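Local coordinates for protein polysaccharide deacetylase (Bacillus cereus, PDB 4HD5) that probably removes acetyl groups from N-acetylated polysaccharides, and binds zinc within a TIM-barrel-like deacetylase domain, at residues Asp162-His176 with Arg345-Ser357. Numbering follows the deposited sequence.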
ATOM      1  N   ASP A 162      17.759 -18.920  -4.101  1.00  9.82           N
ATOM      2  CA  ASP A 162      16.754 -18.336  -3.210  1.00  9.67           C
ATOM      3  C   ASP A 162      15.896 -17.257  -3.865  1.00  9.16           C
ATOM      4  O   ASP A 162      14.810 -16.943  -3.365  1.00  9.18           O
ATOM      5  CB  ASP A 162      17.393 -17.783  -1.933  1.00 10.09           C
ATOM      6  CG  ASP A 162      16.357 -17.488  -0.860  1.00 10.42           C
ATOM      7  OD1 ASP A 162      15.585 -18.409  -0.536  1.00 11.41           O
ATOM      8  OD2 ASP A 162      16.280 -16.341  -0.378  1.00 10.59           O
ATOM      9  N   LEU A 163      16.375 -16.697  -4.974  1.00  8.89           N
ATOM     10  CA  LEU A 163      15.676 -15.624  -5.693  1.00  8.75           C
ATOM     11  C   LEU A 163      14.659 -16.126  -6.733  1.00  8.15           C
ATOM     12  O   LEU A 163      14.022 -15.322  -7.406  1.00  8.56           O
ATOM     13  CB  LEU A 163      16.692 -14.691  -6.388  1.00  9.50           C
ATOM     14  CG  LEU A 163      17.208 -13.446  -5.638  1.00 10.04           C
ATOM     15  CD1 LEU A 163      17.322 -13.646  -4.140  1.00 10.48           C
ATOM     16  CD2 LEU A 163      18.535 -12.965  -6.221  1.00 10.34           C
ATOM     17  N   PHE A 164      14.508 -17.438  -6.859  1.00  7.37           N
ATOM     18  CA  PHE A 164      13.599 -18.027  -7.828  1.00  7.07           C
ATOM     19  C   PHE A 164      12.375 -18.589  -7.154  1.00  6.65           C
ATOM     20  O   PHE A 164      12.490 -19.436  -6.275  1.00  7.07           O
ATOM     21  CB  PHE A 164      14.298 -19.125  -8.618  1.00  7.39           C
ATOM     22  CG  PHE A 164      15.115 -18.585  -9.737  1.00  7.41           C
ATOM     23  CD1 PHE A 164      16.341 -18.003  -9.477  1.00  7.42           C
ATOM     24  CD2 PHE A 164      14.630 -18.585 -11.038  1.00  7.63           C
ATOM     25  CE1 PHE A 164      17.107 -17.474 -10.501  1.00  7.44           C
ATOM     26  CE2 PHE A 164      15.381 -18.042 -12.068  1.00  7.56           C
ATOM     27  CZ  PHE A 164      16.626 -17.492 -11.796  1.00  7.49           C
ATOM     28  N   VAL A 165      11.210 -18.100  -7.556  1.00  5.98           N
ATOM     29  CA  VAL A 165       9.937 -18.644  -7.094  1.00  5.76           C
ATOM     30  C   VAL A 165       9.250 -19.263  -8.305  1.00  5.84           C
ATOM     31  O   VAL A 165       9.091 -18.605  -9.339  1.00  5.50           O
ATOM     32  CB  VAL A 165       9.057 -17.540  -6.466  1.00  5.43           C
ATOM     33  CG1 VAL A 165       7.647 -18.052  -6.207  1.00  5.55           C
ATOM     34  CG2 VAL A 165       9.696 -17.016  -5.174  1.00  5.34           C
ATOM     35  N   SER A 166       8.866 -20.537  -8.191  1.00  6.04           N
ATOM     36  CA  SER A 166       8.301 -21.257  -9.321  1.00  6.36           C
ATOM     37  C   SER A 166       6.975 -20.643  -9.736  1.00  6.22           C
ATOM     38  O   SER A 166       6.281 -20.056  -8.920  1.00  5.87           O
ATOM     39  CB  SER A 166       8.097 -22.740  -8.988  1.00  6.89           C
ATOM     40  OG  SER A 166       7.127 -22.913  -7.961  1.00  6.90           O
ATOM     41  N   PRO A 167       6.644 -20.737 -11.031  1.00  6.52           N
ATOM     42  CA  PRO A 167       5.314 -20.346 -11.498  1.00  6.57           C
ATOM     43  C   PRO A 167       4.181 -20.977 -10.691  1.00  6.78           C
ATOM     44  O   PRO A 167       3.210 -20.299 -10.399  1.00  6.61           O
ATOM     45  CB  PRO A 167       5.299 -20.841 -12.940  1.00  7.05           C
ATOM     46  CG  PRO A 167       6.724 -20.726 -13.376  1.00  6.96           C
ATOM     47  CD  PRO A 167       7.551 -21.031 -12.151  1.00  6.77           C
ATOM     48  N   ALA A 168       4.298 -22.255 -10.330  1.00  7.15           N
ATOM     49  CA  ALA A 168       3.242 -22.899  -9.543  1.00  7.47           C
ATOM     50  C   ALA A 168       3.088 -22.229  -8.180  1.00  7.14           C
ATOM     51  O   ALA A 168       1.973 -21.964  -7.756  1.00  7.08           O
ATOM     52  CB  ALA A 168       3.502 -24.394  -9.378  1.00  8.03           C
ATOM     53  N   ASN A 169       4.207 -21.947  -7.509  1.00  7.01           N
ATOM     54  CA  ASN A 169       4.169 -21.242  -6.228  1.00  6.86           C
ATOM     55  C   ASN A 169       3.618 -19.837  -6.384  1.00  6.22           C
ATOM     56  O   ASN A 169       2.780 -19.398  -5.600  1.00  6.06           O
ATOM     57  CB  ASN A 169       5.565 -21.157  -5.589  1.00  7.05           C
ATOM     58  CG  ASN A 169       5.940 -22.418  -4.843  1.00  7.94           C
ATOM     59  OD1 ASN A 169       5.084 -23.199  -4.462  1.00  9.42           O
ATOM     60  ND2 ASN A 169       7.224 -22.614  -4.620  1.00  8.58           N
ATOM     61  N   PHE A 170       4.100 -19.130  -7.399  1.00  5.85           N
ATOM     62  CA  PHE A 170       3.658 -17.763  -7.607  1.00  5.42           C
ATOM     63  C   PHE A 170       2.155 -17.740  -7.841  1.00  5.57           C
ATOM     64  O   PHE A 170       1.464 -16.898  -7.283  1.00  5.29           O
ATOM     65  CB  PHE A 170       4.399 -17.109  -8.780  1.00  5.21           C
ATOM     66  CG  PHE A 170       4.035 -15.675  -8.976  1.00  4.89           C
ATOM     67  CD1 PHE A 170       4.417 -14.725  -8.043  1.00  4.51           C
ATOM     68  CD2 PHE A 170       3.272 -15.274 -10.072  1.00  5.03           C
ATOM     69  CE1 PHE A 170       4.072 -13.399  -8.201  1.00  4.31           C
ATOM     70  CE2 PHE A 170       2.915 -13.948 -10.231  1.00  4.79           C
ATOM     71  CZ  PHE A 170       3.319 -13.009  -9.299  1.00  4.41           C
ATOM     72  N   GLU A 171       1.648 -18.674  -8.650  1.00  6.08           N
ATOM     73  CA  GLU A 171       0.203 -18.701  -8.934  1.00  6.49           C
ATOM     74  C   GLU A 171      -0.547 -18.954  -7.633  1.00  6.44           C
ATOM     75  O   GLU A 171      -1.502 -18.261  -7.330  1.00  6.33           O
ATOM     76  CB  GLU A 171      -0.170 -19.746  -9.997  1.00  7.21           C
ATOM     77  CG  GLU A 171      -1.637 -19.694 -10.394  1.00  7.74           C
ATOM     78  CD  GLU A 171      -1.966 -20.490 -11.649  1.00  8.60           C
ATOM     79  OE1 GLU A 171      -1.125 -20.620 -12.561  1.00  8.89           O
ATOM     80  OE2 GLU A 171      -3.092 -20.989 -11.731  1.00  9.28           O
ATOM     81  N   ALA A 172      -0.079 -19.914  -6.844  1.00  6.51           N
ATOM     82  CA  ALA A 172      -0.704 -20.202  -5.544  1.00  6.54           C
ATOM     83  C   ALA A 172      -0.724 -18.982  -4.626  1.00  6.11           C
ATOM     84  O   ALA A 172      -1.723 -18.706  -3.965  1.00  6.08           O
ATOM     85  CB  ALA A 172      -0.018 -21.372  -4.863  1.00  6.76           C
ATOM     86  N   GLN A 173       0.384 -18.246  -4.588  1.00  5.84           N
ATOM     87  CA  GLN A 173       0.476 -17.068  -3.745  1.00  5.46           C
ATOM     88  C   GLN A 173      -0.510 -15.980  -4.202  1.00  5.45           C
ATOM     89  O   GLN A 173      -1.230 -15.388  -3.389  1.00  5.27           O
ATOM     90  CB  GLN A 173       1.925 -16.573  -3.706  1.00  5.17           C
ATOM     91  CG  GLN A 173       2.860 -17.536  -2.979  1.00  5.30           C
ATOM     92  CD  GLN A 173       4.325 -17.312  -3.312  1.00  5.12           C
ATOM     93  OE1 GLN A 173       4.703 -16.250  -3.776  1.00  4.82           O
ATOM     94  NE2 GLN A 173       5.149 -18.307  -3.057  1.00  5.30           N
ATOM     95  N   MET A 174      -0.542 -15.716  -5.503  1.00  5.73           N
ATOM     96  CA  MET A 174      -1.450 -14.716  -6.039  1.00  5.82           C
ATOM     97  C   MET A 174      -2.910 -15.150  -5.869  1.00  6.53           C
ATOM     98  O   MET A 174      -3.761 -14.324  -5.566  1.00  6.48           O
ATOM     99  CB  MET A 174      -1.139 -14.427  -7.503  1.00  5.85           C
ATOM    100  CG  MET A 174       0.231 -13.812  -7.732  1.00  5.56           C
ATOM    101  SD  MET A 174       0.481 -12.258  -6.850  1.00  5.16           S
ATOM    102  CE  MET A 174       1.336 -12.757  -5.365  1.00  5.01           C
ATOM    103  N   LYS A 175      -3.204 -16.442  -6.032  1.00  7.36           N
ATOM    104  CA  LYS A 175      -4.568 -16.915  -5.798  1.00  8.42           C
ATOM    105  C   LYS A 175      -4.984 -16.735  -4.335  1.00  8.22           C
ATOM    106  O   LYS A 175      -6.154 -16.448  -4.049  1.00  8.05           O
ATOM    107  CB  LYS A 175      -4.736 -18.376  -6.225  1.00  9.88           C
ATOM    108  CG  LYS A 175      -6.189 -18.804  -6.320  1.00 11.59           C
ATOM    109  CD  LYS A 175      -6.351 -20.089  -7.120  1.00 13.74           C
ATOM    110  CE  LYS A 175      -7.809 -20.521  -7.184  1.00 14.96           C
ATOM    111  NZ  LYS A 175      -8.413 -20.733  -5.835  1.00 15.63           N
ATOM    112  N   HIS A 176      -4.030 -16.867  -3.412  1.00  7.91           N
ATOM    113  CA  HIS A 176      -4.327 -16.635  -1.999  1.00  8.05           C
ATOM    114  C   HIS A 176      -4.749 -15.171  -1.753  1.00  7.78           C
ATOM    115  O   HIS A 176      -5.729 -14.897  -1.030  1.00  7.96           O
ATOM    116  CB  HIS A 176      -3.144 -17.022  -1.114  1.00  8.22           C
ATOM    117  CG  HIS A 176      -3.295 -16.570   0.304  1.00  8.32           C
ATOM    118  ND1 HIS A 176      -4.078 -17.241   1.218  1.00  8.97           N
ATOM    119  CD2 HIS A 176      -2.785 -15.501   0.957  1.00  7.97           C
ATOM    120  CE1 HIS A 176      -4.047 -16.600   2.373  1.00  8.77           C
ATOM    121  NE2 HIS A 176      -3.259 -15.549   2.243  1.00  8.32           N
ATOM    122  N   ARG A 345      10.377 -10.495   2.076  1.00  6.38           N
ATOM    123  CA  ARG A 345      11.078 -11.358   1.131  1.00  7.35           C
ATOM    124  C   ARG A 345      10.319 -12.666   0.950  1.00  6.99           C
ATOM    125  O   ARG A 345       9.918 -13.288   1.946  1.00  6.79           O
ATOM    126  CB  ARG A 345      12.483 -11.646   1.650  1.00  9.11           C
ATOM    127  CG  ARG A 345      13.350 -12.462   0.708  1.00 11.55           C
ATOM    128  CD  ARG A 345      14.750 -12.660   1.285  1.00 13.87           C
ATOM    129  NE  ARG A 345      15.634 -11.502   1.100  1.00 15.84           N
ATOM    130  CZ  ARG A 345      16.233 -11.164  -0.047  1.00 17.01           C
ATOM    131  NH1 ARG A 345      16.022 -11.854  -1.163  1.00 17.30           N
ATOM    132  NH2 ARG A 345      17.025 -10.095  -0.086  1.00 17.86           N
ATOM    133  N   ILE A 346      10.110 -13.067  -0.304  1.00  6.68           N
ATOM    134  CA  ILE A 346       9.557 -14.394  -0.621  1.00  6.87           C
ATOM    135  C   ILE A 346      10.723 -15.261  -1.075  1.00  7.20           C
ATOM    136  O   ILE A 346      11.507 -14.838  -1.910  1.00  7.59           O
ATOM    137  CB  ILE A 346       8.461 -14.342  -1.720  1.00  6.86           C
ATOM    138  CG1 ILE A 346       7.323 -13.364  -1.338  1.00  6.98           C
ATOM    139  CG2 ILE A 346       7.907 -15.735  -1.994  1.00  7.10           C
ATOM    140  CD1 ILE A 346       6.866 -13.470   0.101  1.00  7.56           C
ATOM    141  N   HIS A 347      10.849 -16.455  -0.500  1.00  7.44           N
ATOM    142  CA  HIS A 347      11.998 -17.327  -0.745  1.00  7.85           C
ATOM    143  C   HIS A 347      11.625 -18.460  -1.695  1.00  7.70           C
ATOM    144  O   HIS A 347      10.457 -18.745  -1.917  1.00  7.19           O
ATOM    145  CB  HIS A 347      12.487 -17.958   0.566  1.00  8.74           C
ATOM    146  CG  HIS A 347      12.846 -16.970   1.629  1.00  9.22           C
ATOM    147  ND1 HIS A 347      14.094 -16.391   1.712  1.00  9.75           N
ATOM    148  CD2 HIS A 347      12.135 -16.484   2.674  1.00  9.62           C
ATOM    149  CE1 HIS A 347      14.136 -15.586   2.759  1.00 10.11           C
ATOM    150  NE2 HIS A 347      12.959 -15.619   3.358  1.00 10.19           N
ATOM    151  N   HIS A 348      12.641 -19.123  -2.222  1.00  7.86           N
ATOM    152  CA  HIS A 348      12.460 -20.269  -3.118  1.00  8.28           C
ATOM    153  C   HIS A 348      11.546 -21.356  -2.523  1.00  8.39           C
ATOM    154  O   HIS A 348      10.737 -21.955  -3.237  1.00  8.33           O
ATOM    155  CB  HIS A 348      13.850 -20.824  -3.438  1.00  9.13           C
ATOM    156  CG  HIS A 348      13.870 -21.952  -4.419  1.00 10.18           C
ATOM    157  ND1 HIS A 348      14.462 -23.160  -4.132  1.00 11.46           N
ATOM    158  CD2 HIS A 348      13.425 -22.046  -5.694  1.00 10.59           C
ATOM    159  CE1 HIS A 348      14.357 -23.963  -5.179  1.00 11.71           C
ATOM    160  NE2 HIS A 348      13.731 -23.310  -6.141  1.00 11.67           N
ATOM    161  N   THR A 349      11.685 -21.599  -1.216  1.00  8.07           N
ATOM    162  CA  THR A 349      10.977 -22.676  -0.530  1.00  8.25           C
ATOM    163  C   THR A 349       9.774 -22.203   0.284  1.00  7.97           C
ATOM    164  O   THR A 349       9.157 -23.001   0.985  1.00  8.44           O
ATOM    165  CB  THR A 349      11.922 -23.416   0.434  1.00  8.79           C
ATOM    166  OG1 THR A 349      12.527 -22.466   1.309  1.00  8.48           O
ATOM    167  CG2 THR A 349      13.007 -24.156  -0.331  1.00  9.06           C
ATOM    168  N   THR A 350       9.456 -20.913   0.211  1.00  7.29           N
ATOM    169  CA  THR A 350       8.304 -20.360   0.908  1.00  7.02           C
ATOM    170  C   THR A 350       7.010 -21.044   0.460  1.00  7.21           C
ATOM    171  O   THR A 350       6.692 -21.051  -0.723  1.00  6.97           O
ATOM    172  CB  THR A 350       8.177 -18.850   0.635  1.00  6.42           C
ATOM    173  OG1 THR A 350       9.360 -18.182   1.085  1.00  6.34           O
ATOM    174  CG2 THR A 350       6.970 -18.259   1.339  1.00  6.32           C
ATOM    175  N   THR A 351       6.289 -21.628   1.418  1.00  7.60           N
ATOM    176  CA  THR A 351       4.972 -22.208   1.184  1.00  7.77           C
ATOM    177  C   THR A 351       3.907 -21.134   1.279  1.00  7.61           C
ATOM    178  O   THR A 351       4.144 -20.071   1.841  1.00  6.96           O
ATOM    179  CB  THR A 351       4.623 -23.267   2.253  1.00  8.32           C
ATOM    180  OG1 THR A 351       4.553 -22.639   3.548  1.00  8.10           O
ATOM    181  CG2 THR A 351       5.673 -24.393   2.255  1.00  8.67           C
ATOM    182  N   VAL A 352       2.721 -21.426   0.751  1.00  8.06           N
ATOM    183  CA  VAL A 352       1.603 -20.479   0.846  1.00  8.14           C
ATOM    184  C   VAL A 352       1.343 -20.103   2.308  1.00  8.34           C
ATOM    185  O   VAL A 352       1.051 -18.949   2.644  1.00  7.87           O
ATOM    186  CB  VAL A 352       0.324 -21.042   0.174  1.00  8.54           C
ATOM    187  CG1 VAL A 352      -0.867 -20.128   0.407  1.00  8.38           C
ATOM    188  CG2 VAL A 352       0.565 -21.221  -1.320  1.00  8.66           C
ATOM    189  N   GLU A 353       1.471 -21.079   3.191  1.00  9.21           N
ATOM    190  CA  GLU A 353       1.206 -20.842   4.595  1.00  9.69           C
ATOM    191  C   GLU A 353       2.259 -19.922   5.231  1.00  9.27           C
ATOM    192  O   GLU A 353       1.906 -18.968   5.913  1.00  8.40           O
ATOM    193  CB  GLU A 353       1.038 -22.175   5.321  1.00 11.21           C
ATOM    194  CG  GLU A 353      -0.327 -22.817   5.025  1.00 12.49           C
ATOM    195  CD  GLU A 353      -0.494 -23.367   3.610  1.00 13.62           C
ATOM    196  OE1 GLU A 353       0.459 -23.992   3.080  1.00 15.12           O
ATOM    197  OE2 GLU A 353      -1.603 -23.211   3.033  1.00 15.03           O
ATOM    198  N   GLN A 354       3.541 -20.174   4.956  1.00  9.14           N
ATOM    199  CA  GLN A 354       4.604 -19.249   5.369  1.00  9.05           C
ATOM    200  C   GLN A 354       4.359 -17.860   4.786  1.00  8.25           C
ATOM    201  O   GLN A 354       4.506 -16.852   5.476  1.00  8.12           O
ATOM    202  CB  GLN A 354       5.980 -19.761   4.934  1.00  9.37           C
ATOM    203  CG  GLN A 354       6.456 -20.974   5.725  1.00 10.54           C
ATOM    204  CD  GLN A 354       7.687 -21.634   5.130  1.00 10.97           C
ATOM    205  OE1 GLN A 354       7.817 -21.752   3.914  1.00 10.81           O
ATOM    206  NE2 GLN A 354       8.601 -22.072   5.990  1.00 11.78           N
ATOM    207  N   PHE A 355       3.973 -17.830   3.513  1.00  7.74           N
ATOM    208  CA  PHE A 355       3.683 -16.591   2.791  1.00  7.26           C
ATOM    209  C   PHE A 355       2.576 -15.820   3.506  1.00  7.39           C
ATOM    210  O   PHE A 355       2.740 -14.645   3.832  1.00  6.97           O
ATOM    211  CB  PHE A 355       3.292 -16.954   1.358  1.00  7.02           C
ATOM    212  CG  PHE A 355       2.716 -15.825   0.543  1.00  6.69           C
ATOM    213  CD1 PHE A 355       3.531 -14.860  -0.022  1.00  6.38           C
ATOM    214  CD2 PHE A 355       1.356 -15.773   0.279  1.00  6.72           C
ATOM    215  CE1 PHE A 355       2.993 -13.844  -0.803  1.00  6.18           C
ATOM    216  CE2 PHE A 355       0.814 -14.758  -0.504  1.00  6.45           C
ATOM    217  CZ  PHE A 355       1.630 -13.794  -1.046  1.00  6.17           C
ATOM    218  N   ALA A 356       1.468 -16.505   3.777  1.00  7.91           N
ATOM    219  CA  ALA A 356       0.310 -15.887   4.419  1.00  8.49           C
ATOM    220  C   ALA A 356       0.656 -15.340   5.794  1.00  9.18           C
ATOM    221  O   ALA A 356       0.251 -14.238   6.145  1.00  9.77           O
ATOM    222  CB  ALA A 356      -0.833 -16.875   4.522  1.00  8.84           C
ATOM    223  N   SER A 357       1.403 -16.104   6.577  1.00 10.07           N
ATOM    224  CA  SER A 357       1.828 -15.643   7.895  1.00 11.04           C
ATOM    225  C   SER A 357       2.738 -14.418   7.840  1.00 10.63           C
ATOM    226  O   SER A 357       2.676 -13.560   8.731  1.00 10.68           O
ATOM    227  CB  SER A 357       2.529 -16.773   8.657  1.00 12.13           C
ATOM    228  OG  SER A 357       1.630 -17.856   8.847  1.00 13.83           O
TER
HETATM  229  O   HOH W   1      12.654 -15.141  -4.232  1.00 10.51           O
HETATM  230  O   HOH W   2      14.408 -20.943  -0.150  1.00 25.76           O
HETATM  231  O   HOH W   3      10.023 -22.138  -6.025  1.00 14.23           O
HETATM  232  O   HOH W   4       9.029 -23.979  -3.239  1.00 14.92           O
HETATM  233  O   HOH W   5       4.274 -20.918  -2.095  1.00  5.12           O
HETATM  234  O   HOH W   6       7.892 -19.795  -2.895  1.00  5.32           O
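On the outside of the deacetylase barrel, helix 167-176 packs beside helix 352-357, and the loops leading into both meet near the zinc end. The axes of the two helical segments approach to 10.1 Å and cross at -44°. Gln-173 lies across the Phe-355 ring: its CB sits over the centre of one face, 3.9 Å from the centroid, and the extended chain beyond carries OE1 past Ile-346 CG2 to the hydroxyl of Tyr-149. Phe-355, with CG anti to its own N (chi1 169°), reaches inward to Leu-147 and Tyr-149 of strand 146-149. Farther out, Ala-172 CB meets Val-352 CG2 at 3.6 Å, and the His-176 ring leans obliquely on Ala-356, NE2 to CB 3.6 Å.

At the loop end Asp-162 takes a nearly straight hydrogen bond from His-347 ND1 to OD2, 3.0 Å, in the imidazole plane and on the syn lone pair. Its OD1 and carbonyl O receive weak bonds from His-348 N. Between these two ends the join is wet: one water accepts from Asn-169 ND2 (2.7 Å) and donates to His-348 O, while another links Gln-173 NE2 to Thr-350 O, 2.9 and 2.8 Å away. Held at OE1 by Tyr-149 and at NE2 by water, the Gln-173 amide should have its flip settled, while the bond to Asp-162 holds the orientation of the His-347 ring.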